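Local coordinates for bartonella effector protein (Bep) substrate of VirB T4SS (PDB 4YK2) that is a Bartonella effector translocated by the VirB type IV secretion system, with a BID domain that probably serves as its secretion signal, at residues A56-Q61 against K70-T75. Numbering follows the deposited sequence.
Sequences ANQLSQ and KIISNT
I72 reaches from segment 70-75 into the angle between Q58 and Q61, two residues one helical turn apart on segment 56-61, and it is the sole residue of its own segment to touch the other. Its chi1 of -71° places CG1 anti to the carbonyl carbon, and the extended second torsion carries the CD1 methyl forward between the two glutamines. There CD1 meets the amide of Q61 over its flat face: the distance from I72 CD1 to Q61 CD is 3.9 Å, nearly all of it along the amide normal, while OE1 is equally close and NE2 only slightly farther. The extended chain of Q61 carries the amide out alongside I72, and a near-zero last torsion (chi3 -8°) turns its flat face to CD1.

Q58 behaves differently. CB of Q58 is directed at I72 and stands 4.0 Å from I72 CD1; Q58 CG lies as near to that methyl and close to I72 CG2, making the aliphatic part the touching surface. A bend at chi2 (72°) then turns the amide away from the isoleucine. The backbone O of Q58 also approaches I72 CD1, at 4.0 Å. The CA atoms of Q58 and I72 are 7.3 Å apart, the shortest such separation across the pair.

F83 touches Q58 and F68 touches Q61, so loop residues add aromatic groups beside both glutamines. The contact joins consecutive helices 56-64 and 69-78 within the BID domain, a fold described as a four-helix bundle topped with a hook. With 131 Å² buried in total, cohesion between the segments rests on van der Waals packing: the part of the buried I72 that faces segment 56-61 packs on glutamine methylenes, an amide face and a backbone carbonyl oxygen, a chemistry that imposes little directional constraint.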
ATOM      1  N   ALA A  56      -0.422   7.649  -3.637  1.00 20.77           N
ATOM      2  CA  ALA A  56      -0.423   7.527  -5.106  1.00 22.95           C
ATOM      3  C   ALA A  56       0.978   7.719  -5.713  1.00 20.81           C
ATOM      4  O   ALA A  56       1.395   6.955  -6.583  1.00 20.11           O
ATOM      5  CB  ALA A  56      -1.417   8.537  -5.733  1.00 16.06           C
ATOM      6  N   ASN A  57       1.701   8.739  -5.258  1.00 18.05           N
ATOM      7  CA  ASN A  57       3.055   8.973  -5.763  1.00 22.29           C
ATOM      8  C   ASN A  57       3.929   7.743  -5.565  1.00 22.68           C
ATOM      9  O   ASN A  57       4.588   7.276  -6.501  1.00 21.33           O
ATOM     10  CB  ASN A  57       3.716  10.172  -5.067  1.00 16.37           C
ATOM     11  CG  ASN A  57       3.073  11.504  -5.442  1.00 24.27           C
ATOM     12  OD1 ASN A  57       2.278  11.594  -6.372  1.00 24.07           O
ATOM     13  ND2 ASN A  57       3.436  12.548  -4.715  1.00 26.63           N
ATOM     14  N   GLN A  58       3.930   7.228  -4.342  1.00 21.07           N
ATOM     15  CA  GLN A  58       4.790   6.108  -3.986  1.00 21.12           C
ATOM     16  C   GLN A  58       4.407   4.839  -4.740  1.00 18.87           C
ATOM     17  O   GLN A  58       5.272   4.044  -5.106  1.00 19.68           O
ATOM     18  CB  GLN A  58       4.744   5.850  -2.473  1.00 19.84           C
ATOM     19  CG  GLN A  58       5.558   6.855  -1.629  1.00 17.92           C
ATOM     20  CD  GLN A  58       4.904   8.235  -1.565  1.00 21.36           C
ATOM     21  OE1 GLN A  58       3.687   8.373  -1.695  1.00 20.69           O
ATOM     22  NE2 GLN A  58       5.722   9.258  -1.393  1.00 18.17           N
ATOM     23  N   LEU A  59       3.110   4.632  -4.946  1.00 18.01           N
ATOM     24  CA  LEU A  59       2.647   3.452  -5.685  1.00 21.66           C
ATOM     25  C   LEU A  59       3.123   3.476  -7.139  1.00 21.89           C
ATOM     26  O   LEU A  59       3.559   2.457  -7.680  1.00 22.82           O
ATOM     27  CB  LEU A  59       1.117   3.353  -5.635  1.00 21.57           C
ATOM     28  CG  LEU A  59       0.624   3.134  -4.202  1.00 32.56           C
ATOM     29  CD1 LEU A  59      -0.883   3.312  -4.058  1.00 33.29           C
ATOM     30  CD2 LEU A  59       1.068   1.748  -3.716  1.00 36.19           C
ATOM     31  N   SER A  60       3.054   4.643  -7.768  1.00 21.65           N
ATOM     32  CA  SER A  60       3.491   4.759  -9.157  1.00 23.79           C
ATOM     33  C   SER A  60       5.016   4.640  -9.260  1.00 23.50           C
ATOM     34  O   SER A  60       5.554   4.136 -10.259  1.00 21.07           O
ATOM     35  CB  SER A  60       3.004   6.078  -9.754  1.00 25.64           C
ATOM     36  OG  SER A  60       1.614   6.004 -10.061  1.00 28.18           O
ATOM     37  N   GLN A  61       5.705   5.092  -8.219  1.00 19.56           N
ATOM     38  CA  GLN A  61       7.160   4.982  -8.134  1.00 20.47           C
ATOM     39  C   GLN A  61       7.561   3.507  -8.048  1.00 22.25           C
ATOM     40  O   GLN A  61       8.493   3.046  -8.717  1.00 22.09           O
ATOM     41  CB  GLN A  61       7.674   5.751  -6.906  1.00 22.47           C
ATOM     42  CG  GLN A  61       9.184   5.618  -6.638  1.00 22.39           C
ATOM     43  CD  GLN A  61       9.615   6.447  -5.427  1.00 25.26           C
ATOM     44  OE1 GLN A  61       8.829   7.217  -4.890  1.00 25.36           O
ATOM     45  NE2 GLN A  61      10.855   6.276  -4.990  1.00 23.84           N
ATOM     46  N   LYS A  70      11.348  -1.472  -0.598  1.00 27.08           N
ATOM     47  CA  LYS A  70      11.959  -1.625   0.713  1.00 30.82           C
ATOM     48  C   LYS A  70      12.067  -0.276   1.449  1.00 25.26           C
ATOM     49  O   LYS A  70      11.737  -0.173   2.636  1.00 26.85           O
ATOM     50  CB  LYS A  70      13.336  -2.279   0.585  1.00 31.66           C
ATOM     51  CG  LYS A  70      13.990  -2.591   1.936  1.00 42.32           C
ATOM     52  CD  LYS A  70      15.410  -3.114   1.775  1.00 51.40           C
ATOM     53  CE  LYS A  70      15.964  -3.598   3.104  1.00 62.17           C
ATOM     54  NZ  LYS A  70      17.192  -4.425   2.924  1.00 71.65           N
ATOM     55  N   ILE A  71      12.510   0.754   0.735  1.00 25.92           N
ATOM     56  CA  ILE A  71      12.710   2.084   1.324  1.00 27.04           C
ATOM     57  C   ILE A  71      11.382   2.709   1.749  1.00 25.09           C
ATOM     58  O   ILE A  71      11.226   3.201   2.866  1.00 25.50           O
ATOM     59  CB  ILE A  71      13.450   3.008   0.332  1.00 36.15           C
ATOM     60  CG1 ILE A  71      14.934   2.636   0.280  1.00 42.41           C
ATOM     61  CG2 ILE A  71      13.293   4.475   0.737  1.00 35.65           C
ATOM     62  CD1 ILE A  71      15.670   3.204  -0.930  1.00 44.37           C
ATOM     63  N   ILE A  72      10.420   2.681   0.842  1.00 23.24           N
ATOM     64  CA  ILE A  72       9.094   3.199   1.120  1.00 26.37           C
ATOM     65  C   ILE A  72       8.414   2.458   2.283  1.00 26.46           C
ATOM     66  O   ILE A  72       7.831   3.094   3.165  1.00 23.67           O
ATOM     67  CB  ILE A  72       8.260   3.166  -0.163  1.00 25.35           C
ATOM     68  CG1 ILE A  72       8.789   4.250  -1.122  1.00 22.25           C
ATOM     69  CG2 ILE A  72       6.780   3.386   0.147  1.00 20.53           C
ATOM     70  CD1 ILE A  72       8.336   4.093  -2.583  1.00 20.67           C
ATOM     71  N   SER A  73       8.536   1.130   2.312  1.00 21.94           N
ATOM     72  CA  SER A  73       7.923   0.305   3.358  1.00 22.82           C
ATOM     73  C   SER A  73       8.495   0.564   4.736  1.00 22.55           C
ATOM     74  O   SER A  73       7.761   0.588   5.722  1.00 24.87           O
ATOM     75  CB  SER A  73       8.090  -1.190   3.032  1.00 24.88           C
ATOM     76  OG  SER A  73       7.346  -1.497   1.870  1.00 34.17           O
ATOM     77  N   ASN A  74       9.811   0.724   4.802  1.00 26.98           N
ATOM     78  CA  ASN A  74      10.503   1.043   6.048  0.58 29.16           C
ATOM     79  C   ASN A  74      10.045   2.379   6.618  1.00 28.77           C
ATOM     80  O   ASN A  74       9.833   2.527   7.824  1.00 24.70           O
ATOM     81  CB  ASN A  74      12.015   1.077   5.827  0.58 26.91           C
ATOM     82  CG  ASN A  74      12.772   1.438   7.079  0.58 29.13           C
ATOM     83  OD1 ASN A  74      12.901   0.621   7.992  0.58 38.70           O
ATOM     84  ND2 ASN A  74      13.280   2.665   7.136  0.58 28.41           N
ATOM     85  N   THR A  75       9.911   3.370   5.742  1.00 24.46           N
ATOM     86  CA  THR A  75       9.414   4.678   6.170  1.00 25.70           C
ATOM     87  C   THR A  75       7.979   4.559   6.669  1.00 23.56           C
ATOM     88  O   THR A  75       7.615   5.144   7.686  1.00 20.98           O
ATOM     89  CB  THR A  75       9.480   5.723   5.039  1.00 23.96           C
ATOM     90  OG1 THR A  75      10.854   5.973   4.712  1.00 25.96           O
ATOM     91  CG2 THR A  75       8.811   7.030   5.479  1.00 19.84           C
TER